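Local coordinates for fibronectin-binding protein (Streptococcus pyogenes, PDB 5A0L), which is a bacterial surface adhesin whose N-terminal thioester domain mediates covalent binding to the host through an internal thioester bond, at residues A[76-81]-A[190-195]; A[98-103]-A[182-187]; A[113-118]-A[125-130]. One frame throughout, in Å; residues are numbered along the deposited sequence. Where two conformers were deposited one is given.

Interaction 1: residues A[76-81]-A[190-195]; sequences SAFKSY and LNIFKS
Ile192 of strand 191-195 fits between Phe78 and Tyr81 of the helix that follows strand 66-72, a compact example of a helix closing over the wall of a β-barrel. The packed part belongs to the isoleucine, whose two branches do different work. Ile192 CG1 lies 3.9 Å from Phe78 CD1, at the ring edge and near its plane; the Ile192 CD1 methyl is close behind, 4.0 Å from the same Phe78 CD1. With CG1 anti to the carbonyl carbon (chi1 -71°), the CG2 branch is left anti to the backbone N, and Ile192 CG2 comes obliquely to the root of the tyrosine, 3.9 Å from Tyr81 CG. Leu204 touches both Phe78 and Ile192, so this half is buried between the helix and the strand face that carries Leu204.

Toward Lys194 the fit thins out. The lysine runs fully extended past the outer part of the tyrosine, with Lys194 CD 3.8 Å from Tyr81 CE1, and both residues are partly exposed. Its ammonium continues beyond the ring to bond the hydroxyl of Tyr17, and the side chain ends up about 4 Å from a bound zinc ion.

The short segments run at 30° to each other, and no hydrogen bond joins them. Tyr81 O accepts from the side-chain amides of Asn51 and Asn202, while the backbones of Ile192 and Lys194 bond to Ile71 and Lys69 of strand 66-72. The chemistry implies an apolar attachment of helix to sheet, extended outward by lysine methylenes while the charged end is handled separately.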
loop_
_atom_site.group_PDB
_atom_site.type_symbol
_atom_site.label_atom_id
_atom_site.label_comp_id
_atom_site.label_asym_id
_atom_site.label_seq_id
_atom_site.Cartn_x
_atom_site.Cartn_y
_atom_site.Cartn_z
ATOM N N SER A 76 -4.187 16.544 -2.897
ATOM C CA SER A 76 -3.071 17.195 -3.595
ATOM C C SER A 76 -1.797 16.352 -3.592
ATOM O O SER A 76 -1.137 16.176 -4.608
ATOM C CB SER A 76 -2.746 18.509 -2.925
ATOM O OG SER A 76 -1.686 19.109 -3.628
ATOM N N ALA A 77 -1.436 15.847 -2.407
ATOM C CA ALA A 77 -0.231 15.040 -2.288
ATOM C C ALA A 77 -0.395 13.731 -3.045
ATOM O O ALA A 77 0.561 13.239 -3.656
ATOM C CB ALA A 77 0.077 14.777 -0.834
ATOM N N PHE A 78 -1.571 13.117 -2.933
ATOM C CA PHE A 78 -1.782 11.884 -3.654
ATOM C C PHE A 78 -1.629 12.089 -5.149
ATOM O O PHE A 78 -1.083 11.249 -5.858
ATOM C CB PHE A 78 -3.131 11.258 -3.309
ATOM C CG PHE A 78 -3.298 10.820 -1.861
ATOM C CD1 PHE A 78 -2.239 10.529 -1.041
ATOM C CD2 PHE A 78 -4.564 10.651 -1.350
ATOM C CE1 PHE A 78 -2.428 10.095 0.269
ATOM C CE2 PHE A 78 -4.760 10.256 -0.059
ATOM C CZ PHE A 78 -3.691 9.956 0.763
ATOM N N LYS A 79 -2.132 13.208 -5.668
ATOM C CA LYS A 79 -1.935 13.520 -7.088
ATOM C C LYS A 79 -0.443 13.734 -7.411
ATOM O O LYS A 79 0.085 13.130 -8.369
ATOM C CB LYS A 79 -2.800 14.714 -7.515
ATOM C CG LYS A 79 -2.533 15.323 -8.891
ATOM C CD LYS A 79 -2.726 14.429 -10.073
ATOM C CE LYS A 79 -2.361 15.166 -11.377
ATOM N NZ LYS A 79 -2.341 14.276 -12.574
ATOM N N SER A 80 0.222 14.574 -6.603
ATOM C CA SER A 80 1.576 15.028 -6.920
ATOM C C SER A 80 2.612 13.916 -6.872
ATOM O O SER A 80 3.606 13.959 -7.607
ATOM C CB SER A 80 1.980 16.143 -5.943
ATOM O OG SER A 80 1.244 17.297 -6.270
ATOM N N TYR A 81 2.445 12.978 -5.942
ATOM C CA TYR A 81 3.437 11.908 -5.735
ATOM C C TYR A 81 3.142 10.621 -6.486
ATOM O O TYR A 81 3.941 9.673 -6.406
ATOM C CB TYR A 81 3.663 11.670 -4.223
ATOM C CG TYR A 81 4.331 12.862 -3.592
ATOM C CD1 TYR A 81 5.712 13.093 -3.759
ATOM C CD2 TYR A 81 3.639 13.798 -2.875
ATOM C CE1 TYR A 81 6.313 14.218 -3.248
ATOM C CE2 TYR A 81 4.236 14.913 -2.344
ATOM C CZ TYR A 81 5.575 15.133 -2.527
ATOM O OH TYR A 81 6.190 16.257 -1.997
ATOM N N LEU A 190 -3.552 9.661 6.520
ATOM C CA LEU A 190 -2.433 8.828 6.119
ATOM C C LEU A 190 -1.260 9.738 5.752
ATOM O O LEU A 190 -1.347 10.964 5.799
ATOM C CB LEU A 190 -2.778 7.888 4.967
ATOM C CG LEU A 190 -3.974 6.980 5.237
ATOM C CD1 LEU A 190 -4.278 6.203 3.968
ATOM C CD2 LEU A 190 -3.736 6.021 6.407
ATOM N N ASN A 191 -0.143 9.107 5.376
ATOM C CA ASN A 191 1.100 9.809 5.070
ATOM C C ASN A 191 1.702 9.267 3.795
ATOM O O ASN A 191 1.632 8.067 3.516
ATOM C CB ASN A 191 2.079 9.676 6.241
ATOM C CG ASN A 191 1.542 10.292 7.505
ATOM O OD1 ASN A 191 0.744 9.663 8.240
ATOM N ND2 ASN A 191 1.904 11.537 7.728
ATOM N N ILE A 192 2.327 10.198 3.058
ATOM C CA ILE A 192 3.168 9.856 1.921
ATOM C C ILE A 192 4.625 9.975 2.395
ATOM O O ILE A 192 4.981 10.879 3.113
ATOM C CB ILE A 192 2.913 10.801 0.709
ATOM C CG1 ILE A 192 1.532 10.488 0.104
ATOM C CG2 ILE A 192 4.042 10.729 -0.326
ATOM C CD1 ILE A 192 1.485 9.215 -0.714
ATOM N N PHE A 193 5.412 9.002 1.944
ATOM C CA PHE A 193 6.859 8.994 2.177
ATOM C C PHE A 193 7.532 9.237 0.821
ATOM O O PHE A 193 7.440 8.417 -0.084
ATOM C CB PHE A 193 7.267 7.683 2.835
ATOM C CG PHE A 193 6.798 7.605 4.273
ATOM C CD1 PHE A 193 5.501 7.201 4.560
ATOM C CD2 PHE A 193 7.594 8.035 5.319
ATOM C CE1 PHE A 193 5.055 7.200 5.854
ATOM C CE2 PHE A 193 7.149 8.000 6.620
ATOM C CZ PHE A 193 5.849 7.601 6.885
ATOM N N LYS A 194 8.199 10.401 0.741
ATOM C CA LYS A 194 8.859 10.852 -0.483
ATOM C C LYS A 194 10.303 10.304 -0.481
ATOM O O LYS A 194 11.086 10.597 0.447
ATOM C CB LYS A 194 8.903 12.374 -0.514
ATOM C CG LYS A 194 9.633 12.945 -1.711
ATOM C CD LYS A 194 9.805 14.441 -1.660
ATOM C CE LYS A 194 10.556 15.019 -2.917
ATOM N NZ LYS A 194 10.976 16.373 -2.564
ATOM N N SER A 195 10.603 9.475 -1.468
ATOM C CA SER A 195 11.900 8.833 -1.547
ATOM C C SER A 195 13.038 9.820 -1.795
ATOM O O SER A 195 12.965 10.653 -2.701
ATOM C CB SER A 195 11.913 7.823 -2.661
ATOM O OG SER A 195 13.121 7.077 -2.654
#

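Interaction 2: residues A[98-103]-A[182-187]; sequences NILNVI and NKIPSG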
loop_
_atom_site.group_PDB
_atom_site.type_symbol
_atom_site.label_atom_id
_atom_site.label_comp_id
_atom_site.label_asym_id
_atom_site.label_seq_id
_atom_site.Cartn_x
_atom_site.Cartn_y
_atom_site.Cartn_z
ATOM N N ASN A 98 -11.150 8.117 -1.991
ATOM C CA ASN A 98 -10.967 6.808 -2.561
ATOM C C ASN A 98 -9.800 6.070 -1.917
ATOM O O ASN A 98 -9.924 4.917 -1.499
ATOM C CB ASN A 98 -10.817 6.864 -4.080
ATOM C CG ASN A 98 -12.104 7.163 -4.796
ATOM O OD1 ASN A 98 -13.208 6.917 -4.299
ATOM N ND2 ASN A 98 -11.961 7.647 -6.007
ATOM N N ILE A 99 -8.654 6.738 -1.829
ATOM C CA ILE A 99 -7.474 6.104 -1.280
ATOM C C ILE A 99 -7.657 5.835 0.224
ATOM O O ILE A 99 -7.281 4.727 0.687
ATOM C CB ILE A 99 -6.230 6.936 -1.598
ATOM C CG1 ILE A 99 -5.913 6.816 -3.115
ATOM C CG2 ILE A 99 -5.027 6.525 -0.746
ATOM C CD1 ILE A 99 -4.933 7.798 -3.660
ATOM N N LEU A 100 -8.192 6.804 0.966
ATOM C CA LEU A 100 -8.406 6.567 2.394
ATOM C C LEU A 100 -9.293 5.352 2.653
ATOM O O LEU A 100 -9.026 4.554 3.547
ATOM C CB LEU A 100 -8.981 7.795 3.072
ATOM C CG LEU A 100 -8.164 9.056 3.145
ATOM C CD1 LEU A 100 -8.940 10.177 3.787
ATOM C CD2 LEU A 100 -6.874 8.846 3.851
ATOM N N ASN A 101 -10.373 5.221 1.863
ATOM C CA ASN A 101 -11.279 4.124 2.071
ATOM C C ASN A 101 -10.675 2.787 1.666
ATOM O O ASN A 101 -10.964 1.761 2.306
ATOM C CB ASN A 101 -12.637 4.388 1.428
ATOM C CG ASN A 101 -13.522 5.268 2.288
ATOM O OD1 ASN A 101 -14.283 4.761 3.132
ATOM N ND2 ASN A 101 -13.423 6.584 2.115
ATOM N N VAL A 102 -9.836 2.755 0.630
ATOM C CA VAL A 102 -9.109 1.533 0.317
ATOM C C VAL A 102 -8.244 1.065 1.493
ATOM O O VAL A 102 -8.294 -0.093 1.923
ATOM C CB VAL A 102 -8.234 1.692 -0.942
ATOM C CG1 VAL A 102 -7.236 0.553 -1.080
ATOM C CG2 VAL A 102 -9.122 1.788 -2.169
ATOM N N ILE A 103 -7.457 1.988 2.044
ATOM C CA ILE A 103 -6.538 1.614 3.118
ATOM C C ILE A 103 -7.334 1.181 4.363
ATOM O O ILE A 103 -6.961 0.193 5.010
ATOM C CB ILE A 103 -5.544 2.750 3.423
ATOM C CG1 ILE A 103 -4.579 2.980 2.249
ATOM C CG2 ILE A 103 -4.806 2.523 4.705
ATOM C CD1 ILE A 103 -3.616 1.868 2.017
ATOM N N ASN A 182 -18.925 0.461 8.298
ATOM C CA ASN A 182 -17.980 1.130 9.198
ATOM C C ASN A 182 -17.209 2.182 8.379
ATOM O O ASN A 182 -16.476 1.836 7.452
ATOM C CB ASN A 182 -17.060 0.110 9.853
ATOM C CG ASN A 182 -17.822 -0.877 10.722
ATOM O OD1 ASN A 182 -18.739 -0.491 11.470
ATOM N ND2 ASN A 182 -17.504 -2.155 10.593
ATOM N N LYS A 183 -17.418 3.452 8.717
ATOM C CA LYS A 183 -16.868 4.584 7.996
ATOM C C LYS A 183 -15.518 5.006 8.581
ATOM O O LYS A 183 -15.214 4.763 9.769
ATOM C CB LYS A 183 -17.820 5.780 8.094
ATOM C CG LYS A 183 -19.274 5.520 7.758
ATOM C CD LYS A 183 -19.461 5.051 6.331
ATOM C CE LYS A 183 -20.925 4.881 6.022
ATOM N NZ LYS A 183 -21.154 4.387 4.650
ATOM N N ILE A 184 -14.705 5.667 7.764
ATOM C CA ILE A 184 -13.447 6.184 8.288
ATOM C C ILE A 184 -13.710 7.131 9.470
ATOM O O ILE A 184 -14.696 7.895 9.474
ATOM C CB ILE A 184 -12.559 6.861 7.212
ATOM C CG1 ILE A 184 -13.202 8.115 6.613
ATOM C CG2 ILE A 184 -12.137 5.843 6.148
ATOM C CD1 ILE A 184 -12.254 8.917 5.707
ATOM N N PRO A 185 -12.836 7.074 10.489
ATOM C CA PRO A 185 -13.048 7.908 11.672
ATOM C C PRO A 185 -12.820 9.377 11.405
ATOM O O PRO A 185 -12.117 9.750 10.463
ATOM C CB PRO A 185 -12.060 7.357 12.706
ATOM C CG PRO A 185 -11.053 6.600 11.944
ATOM C CD PRO A 185 -11.693 6.161 10.642
ATOM N N SER A 186 -13.417 10.216 12.234
ATOM C CA SER A 186 -13.174 11.632 12.201
ATOM C C SER A 186 -11.680 11.839 12.342
ATOM O O SER A 186 -11.048 11.246 13.206
ATOM C CB SER A 186 -13.881 12.334 13.365
ATOM O OG SER A 186 -13.726 13.726 13.256
ATOM N N GLY A 187 -11.119 12.652 11.464
ATOM C CA GLY A 187 -9.688 12.994 11.528
ATOM C C GLY A 187 -8.742 11.962 10.927
ATOM O O GLY A 187 -7.524 12.115 11.008
HETATM O O HOH W 1 -14.965 2.407 5.064
HETATM O O HOH W 2 -15.820 5.741 5.177
#
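The loop that leads from helix 176-179 into strand 191-195 packs along helix 92-105, and in this part of the loop it is Ile184 that meets Leu100 and Asn101, with separate branches. Ile184 CD1 meets Leu100 CD1 methyl to methyl at 4.0 Å, the two side chains crossing at about a right angle. Ile184 CG2 instead comes to the carboxamide of Asn101, 3.9 Å from Asn101 OD1. A chi1 of 64° sets CG1 between the backbone N and the carbonyl carbon, and it is this turn that spreads the two methyls over neighbouring helix residues.

Here the helix acts as a partition in the fold: Ile99 and Ile103 reach Leu204 of the barrel, Val102 packs against helix 120-135, and Leu100 with Asn101 receives the returning loop. Tyr104, one turn farther along, also touches Ile184 and Pro185.

Where the loop backbone stands too far off for direct bonding, water fills in. Asn101 OD1 accepts from two waters. One water, 2.7 Å from Asn101 OD1, accepts from Ile184 N at 2.8 Å; the other, 3.1 Å from Asn101 OD1, also donates to Asn182 O. The rotation of the amide is further fixed by Asn101 ND2, which donates to the carbonyl oxygen of Lys97 in the preceding turn. Just upstream, Asn182 is bonded through its backbone N to Asn112 and through its amide nitrogen to Ala111.

Interaction 3: residues A[113-118]-A[125-130]; sequences GFMNGI and LVTQNA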
loop_
_atom_site.group_PDB
_atom_site.type_symbol
_atom_site.label_atom_id
_atom_site.label_comp_id
_atom_site.label_asym_id
_atom_site.label_seq_id
_atom_site.Cartn_x
_atom_site.Cartn_y
_atom_site.Cartn_z
ATOM N N GLY A 113 -14.163 -6.089 7.263
ATOM C CA GLY A 113 -13.968 -7.519 7.129
ATOM C C GLY A 113 -13.608 -8.022 5.777
ATOM O O GLY A 113 -13.540 -9.240 5.549
ATOM N N PHE A 114 -13.298 -7.097 4.839
ATOM C CA PHE A 114 -12.969 -7.582 3.496
ATOM C C PHE A 114 -11.792 -8.552 3.470
ATOM O O PHE A 114 -11.715 -9.416 2.598
ATOM C CB PHE A 114 -12.608 -6.469 2.527
ATOM C CG PHE A 114 -13.704 -5.475 2.234
ATOM C CD1 PHE A 114 -15.003 -5.601 2.704
ATOM C CD2 PHE A 114 -13.370 -4.339 1.494
ATOM C CE1 PHE A 114 -15.956 -4.633 2.401
ATOM C CE2 PHE A 114 -14.303 -3.378 1.200
ATOM C CZ PHE A 114 -15.601 -3.513 1.676
ATOM N N MET A 115 -10.846 -8.321 4.399
ATOM C CA MET A 115 -9.604 -9.103 4.539
ATOM C C MET A 115 -9.762 -10.398 5.335
ATOM O O MET A 115 -8.802 -11.155 5.447
ATOM C CB MET A 115 -8.482 -8.298 5.235
ATOM C CG MET A 115 -7.981 -7.018 4.562
ATOM S SD MET A 115 -7.252 -7.184 2.915
ATOM C CE MET A 115 -8.772 -6.887 2.019
ATOM N N ASN A 116 -10.943 -10.647 5.921
ATOM C CA ASN A 116 -11.088 -11.773 6.856
ATOM C C ASN A 116 -10.633 -13.073 6.222
ATOM O O ASN A 116 -11.048 -13.431 5.127
ATOM C CB ASN A 116 -12.539 -11.969 7.241
ATOM C CG ASN A 116 -13.071 -10.905 8.176
ATOM O OD1 ASN A 116 -12.341 -10.072 8.739
ATOM N ND2 ASN A 116 -14.400 -10.951 8.391
ATOM N N GLY A 117 -9.758 -13.784 6.933
ATOM C CA GLY A 117 -9.290 -15.089 6.487
ATOM C C GLY A 117 -8.166 -15.087 5.482
ATOM O O GLY A 117 -7.681 -16.140 5.104
ATOM N N ILE A 118 -7.798 -13.909 4.984
ATOM C CA ILE A 118 -6.698 -13.794 4.023
ATOM C C ILE A 118 -5.388 -13.690 4.802
ATOM O O ILE A 118 -5.259 -12.868 5.683
ATOM C CB ILE A 118 -6.904 -12.577 3.077
ATOM C CG1 ILE A 118 -8.233 -12.692 2.345
ATOM C CG2 ILE A 118 -5.748 -12.514 2.104
ATOM C CD1 ILE A 118 -8.559 -11.530 1.428
ATOM N N LEU A 125 -0.886 -7.999 -0.560
ATOM C CA LEU A 125 -0.870 -8.054 -2.016
ATOM C C LEU A 125 -2.178 -7.536 -2.612
ATOM O O LEU A 125 -2.163 -6.778 -3.610
ATOM C CB LEU A 125 -0.537 -9.461 -2.483
ATOM C CG LEU A 125 -0.426 -9.706 -3.964
ATOM C CD1 LEU A 125 0.613 -8.800 -4.614
ATOM C CD2 LEU A 125 -0.070 -11.200 -4.158
ATOM N N VAL A 126 -3.303 -7.944 -2.043
ATOM C CA VAL A 126 -4.602 -7.422 -2.495
ATOM C C VAL A 126 -4.681 -5.910 -2.319
ATOM O O VAL A 126 -5.066 -5.182 -3.254
ATOM C CB VAL A 126 -5.753 -8.126 -1.770
ATOM C CG1 VAL A 126 -7.080 -7.428 -2.005
ATOM C CG2 VAL A 126 -5.839 -9.572 -2.190
ATOM N N THR A 127 -4.332 -5.429 -1.149
ATOM C CA THR A 127 -4.439 -4.011 -0.860
ATOM C C THR A 127 -3.528 -3.214 -1.783
ATOM O O THR A 127 -3.900 -2.146 -2.283
ATOM C CB THR A 127 -4.119 -3.721 0.608
ATOM O OG1 THR A 127 -4.944 -4.550 1.460
ATOM C CG2 THR A 127 -4.372 -2.298 0.968
ATOM N N GLN A 128 -2.335 -3.744 -2.017
ATOM C CA GLN A 128 -1.359 -3.100 -2.902
ATOM C C GLN A 128 -1.933 -2.949 -4.308
ATOM O O GLN A 128 -1.731 -1.909 -4.966
ATOM C CB GLN A 128 -0.085 -3.950 -2.930
ATOM C CG GLN A 128 1.019 -3.377 -3.835
ATOM C CD GLN A 128 1.533 -2.066 -3.333
ATOM O OE1 GLN A 128 2.388 -2.012 -2.435
ATOM N NE2 GLN A 128 0.984 -0.965 -3.874
ATOM N N ASN A 129 -2.622 -3.965 -4.797
ATOM C CA ASN A 129 -3.236 -3.870 -6.108
ATOM C C ASN A 129 -4.357 -2.827 -6.139
ATOM O O ASN A 129 -4.484 -2.099 -7.138
ATOM C CB ASN A 129 -3.745 -5.231 -6.575
ATOM C CG ASN A 129 -2.672 -6.036 -7.258
ATOM O OD1 ASN A 129 -2.455 -5.873 -8.452
ATOM N ND2 ASN A 129 -1.948 -6.847 -6.517
ATOM N N ALA A 130 -5.144 -2.712 -5.066
ATOM C CA ALA A 130 -6.173 -1.701 -5.011
ATOM C C ALA A 130 -5.569 -0.312 -4.989
ATOM O O ALA A 130 -6.125 0.644 -5.580
ATOM C CB ALA A 130 -7.078 -1.935 -3.809
#
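Met115 packs on Val126 and Thr127 of a helix whose flat groups, the carboxamide of Asn129 and the peptide carbonyl of Leu125, are bonded to each other. Asn129 ND2 donates to Leu125 O at 2.9 Å, with an N-H...O angle of 164°. The oxygen lies nearly in the amide plane of the asparagine, but seen from the carbonyl the donor stands 38° above the plane, and Asn129 N, making the regular helical bond, reaches the same oxygen from the opposite face. One carbonyl thus serves two donors of a single residue, which holds the amide against its own helix.

Across the contact Met115 does most of the reaching. The bend at chi2 (-61°) brings Met115 SD to 3.8 Å from Thr127 OG1, the side chains crossing at about a right angle, and the turn about chi3 then swings CE toward Val126. Met115 CE approaches Val126 CG1 more loosely, at 4.4 Å. Met115 was modelled in two conformers, and these distances hold for one of them.

The loop before helix 120-135 is built from two overlapping β-turns, type I from Gly113 to Asn116 and type II from Met115 to Ile118. Asn110 OD1 accepts from Met115 N, and its ND2 donates to Asn116 OD1.

The hydroxyl of Thr127 has its polar partners elsewhere, in the carbonyl oxygen of Ala123 and the backbone N of Tyr107. On another side of the helix, Gln128 NE2 donates to the carbonyl oxygen of Cys49 in the barrel, probably the residue that supplies the sulfur of the internal thioester.

The three contacts are nested along the chain: interaction 3 lies within the loop closed by interaction 2, which lies within that closed by interaction 1. In space interaction 2 touches both of the others, while interactions 1 and 3 stand 22 Å apart, centre to centre, on opposite sides of the chain's centre. Interactions 1 and 2, with centres 16 Å apart, touch where Phe78 packs on Ile99 and Leu190 on Leu100 and Ile103. Interactions 2 and 3, 15 Å apart, meet through Val102 and Ala130. Helix 92-105 packs on both the barrel and helix 120-135, which itself also touches strand 45-49, joining the parts into one compact thioester domain.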